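Local atomic coordinates of thioredoxin-like fold domain-containing protein (Paracoccus denitrificans, PDB entry 3D4T), a protein that probably acts as a thiol-disulfide oxidoreductase of the thioredoxin fold, exchanging thiols and disulfides through a CxxC pair of cysteines. Residues E19-M24 with A84-S89. Sequence-based numbering, arbitrary orientation. Where two conformers were deposited one is given.
Sequences ELRLLM and AGDVES
Gly85 N donates a nearly straight hydrogen bond to Glu19 O (2.9 Å, N-H...O 165°). This bond closes the antiparallel pairing at the start of strand 20-26, one step beyond the non-hydrogen-bonded pair of Leu20 with Ala84. Gly85 lies within the type II' turn of a two-residue beta hairpin, closed by Ala84 N to Val87 O and Val87 N to Ala84 O bonds, and its positive phi of 67° suits a glycine.

The second polar link comes from Arg21, modelled in two conformers, and is tentative because it holds for one of them. There the chain bends at chi3 (-55°), bringing the guanidinium back to the turn, where Arg21 NH2 makes a weak, angled hydrogen bond to Gly85 O (2.6 Å). A long salt bridge joins Arg21 NH2 to Asp86 OD1 (3.9 Å), by charge only, since no N-H aims at this oxygen. One water takes a hydrogen bond from Arg21 NE (2.6 Å) and lies within bonding distance of both Glu19 O and Gly85 O.

Apolar contact is slight: Leu20 CD2 rests against Ala84 CB at 4.0 Å, on the sheet face that Leu20 and Ala84 share.

In the mixed sheet of this thioredoxin fold, the turn joins strand 79-84 to edge strand 87-93, near the N-terminal end of strand 20-26. That strand runs antiparallel to 79-84, with Arg21-Met83 and Leu23-Val81 backbone bonds, and parallel to 55-59 on its other side. Leu68, in a loop, touches both Arg21 and Asp86.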
loop_
_atom_site.group_PDB
_atom_site.type_symbol
_atom_site.label_atom_id
_atom_site.label_comp_id
_atom_site.label_asym_id
_atom_site.label_seq_id
_atom_site.Cartn_x
_atom_site.Cartn_y
_atom_site.Cartn_z
ATOM N N GLU A 19 -4.689 13.930 2.963
ATOM C CA GLU A 19 -3.323 13.476 3.106
ATOM C C GLU A 19 -3.294 12.004 2.702
ATOM O O GLU A 19 -3.971 11.157 3.304
ATOM C CB GLU A 19 -2.831 13.658 4.537
ATOM C CG GLU A 19 -1.486 14.362 4.634
ATOM C CD GLU A 19 -1.595 15.870 4.417
ATOM O OE1 GLU A 19 -1.740 16.308 3.250
ATOM O OE2 GLU A 19 -1.523 16.615 5.419
ATOM N N LEU A 20 -2.520 11.705 1.663
ATOM C CA LEU A 20 -2.398 10.325 1.196
ATOM C C LEU A 20 -1.350 9.521 1.971
ATOM O O LEU A 20 -0.308 10.037 2.358
ATOM C CB LEU A 20 -2.130 10.253 -0.316
ATOM C CG LEU A 20 -3.055 10.968 -1.313
ATOM C CD1 LEU A 20 -2.602 10.671 -2.740
ATOM C CD2 LEU A 20 -4.524 10.589 -1.164
ATOM N N ARG A 21 -1.672 8.258 2.243
ATOM C CA ARG A 21 -0.712 7.257 2.743
ATOM C C ARG A 21 -0.948 5.917 2.046
ATOM O O ARG A 21 -2.081 5.611 1.693
ATOM C CB ARG A 21 -0.893 7.015 4.243
ATOM C CG ARG A 21 -0.553 8.172 5.164
ATOM C CD ARG A 21 -1.186 7.892 6.533
ATOM N NE ARG A 21 -2.633 7.658 6.401
ATOM C CZ ARG A 21 -3.430 7.179 7.352
ATOM N NH1 ARG A 21 -2.947 6.846 8.554
ATOM N NH2 ARG A 21 -4.720 7.028 7.094
ATOM N N LEU A 22 0.092 5.115 1.907
ATOM C CA LEU A 22 -0.057 3.770 1.389
ATOM C C LEU A 22 0.171 2.754 2.505
ATOM O O LEU A 22 1.303 2.529 2.918
ATOM C CB LEU A 22 0.917 3.511 0.240
ATOM C CG LEU A 22 0.687 2.278 -0.614
ATOM C CD1 LEU A 22 -0.623 2.412 -1.428
ATOM C CD2 LEU A 22 1.867 2.114 -1.537
ATOM N N LEU A 23 -0.900 2.110 2.953
ATOM C CA LEU A 23 -0.782 1.011 3.898
ATOM C C LEU A 23 -0.378 -0.264 3.160
ATOM O O LEU A 23 -1.040 -0.663 2.212
ATOM C CB LEU A 23 -2.140 0.758 4.569
ATOM C CG LEU A 23 -2.828 1.965 5.207
ATOM C CD1 LEU A 23 -4.063 1.501 5.937
ATOM C CD2 LEU A 23 -1.867 2.681 6.171
ATOM N N MET A 24 0.685 -0.906 3.624
ATOM C CA MET A 24 1.108 -2.177 3.095
ATOM C C MET A 24 0.828 -3.242 4.151
ATOM O O MET A 24 1.455 -3.257 5.228
ATOM C CB MET A 24 2.596 -2.155 2.753
ATOM C CG MET A 24 3.128 -3.551 2.390
ATOM S SD MET A 24 4.928 -3.634 2.231
ATOM C CE MET A 24 5.028 -5.200 1.370
ATOM N N ALA A 84 -6.970 8.221 1.810
ATOM C CA ALA A 84 -7.114 9.688 1.737
ATOM C C ALA A 84 -7.637 10.083 3.101
ATOM O O ALA A 84 -8.811 9.827 3.447
ATOM C CB ALA A 84 -8.100 10.088 0.651
ATOM N N GLY A 85 -6.750 10.639 3.917
ATOM C CA GLY A 85 -7.096 10.848 5.293
ATOM C C GLY A 85 -7.253 9.504 5.989
ATOM O O GLY A 85 -6.357 8.640 5.944
ATOM N N ASP A 86 -8.378 9.322 6.657
ATOM C CA ASP A 86 -8.580 8.062 7.394
ATOM C C ASP A 86 -9.458 7.076 6.634
ATOM O O ASP A 86 -9.895 6.088 7.215
ATOM C CB ASP A 86 -9.193 8.334 8.771
ATOM C CG ASP A 86 -8.212 8.997 9.750
ATOM O OD1 ASP A 86 -6.970 8.800 9.682
ATOM O OD2 ASP A 86 -8.717 9.719 10.626
ATOM N N VAL A 87 -9.689 7.337 5.338
ATOM C CA VAL A 87 -10.604 6.508 4.542
ATOM C C VAL A 87 -9.940 5.959 3.277
ATOM O O VAL A 87 -9.222 6.659 2.555
ATOM C CB VAL A 87 -11.983 7.212 4.245
ATOM C CG1 VAL A 87 -11.819 8.421 3.358
ATOM C CG2 VAL A 87 -12.970 6.254 3.609
ATOM N N GLU A 88 -10.158 4.673 3.041
ATOM C CA GLU A 88 -9.625 4.012 1.876
ATOM C C GLU A 88 -10.158 4.700 0.633
ATOM O O GLU A 88 -11.369 4.856 0.465
ATOM C CB GLU A 88 -10.020 2.538 1.863
ATOM C CG GLU A 88 -9.726 1.806 0.532
ATOM C CD GLU A 88 -9.762 0.289 0.652
ATOM O OE1 GLU A 88 -10.079 -0.251 1.734
ATOM O OE2 GLU A 88 -9.442 -0.377 -0.341
ATOM N N SER A 89 -9.232 5.071 -0.242
ATOM C CA SER A 89 -9.554 5.569 -1.578
ATOM C C SER A 89 -9.576 4.406 -2.603
ATOM O O SER A 89 -10.426 4.345 -3.489
ATOM C CB SER A 89 -8.507 6.632 -1.959
ATOM O OG SER A 89 -8.788 7.180 -3.231
HETATM O O HOH W 1 -4.110 9.145 4.829
#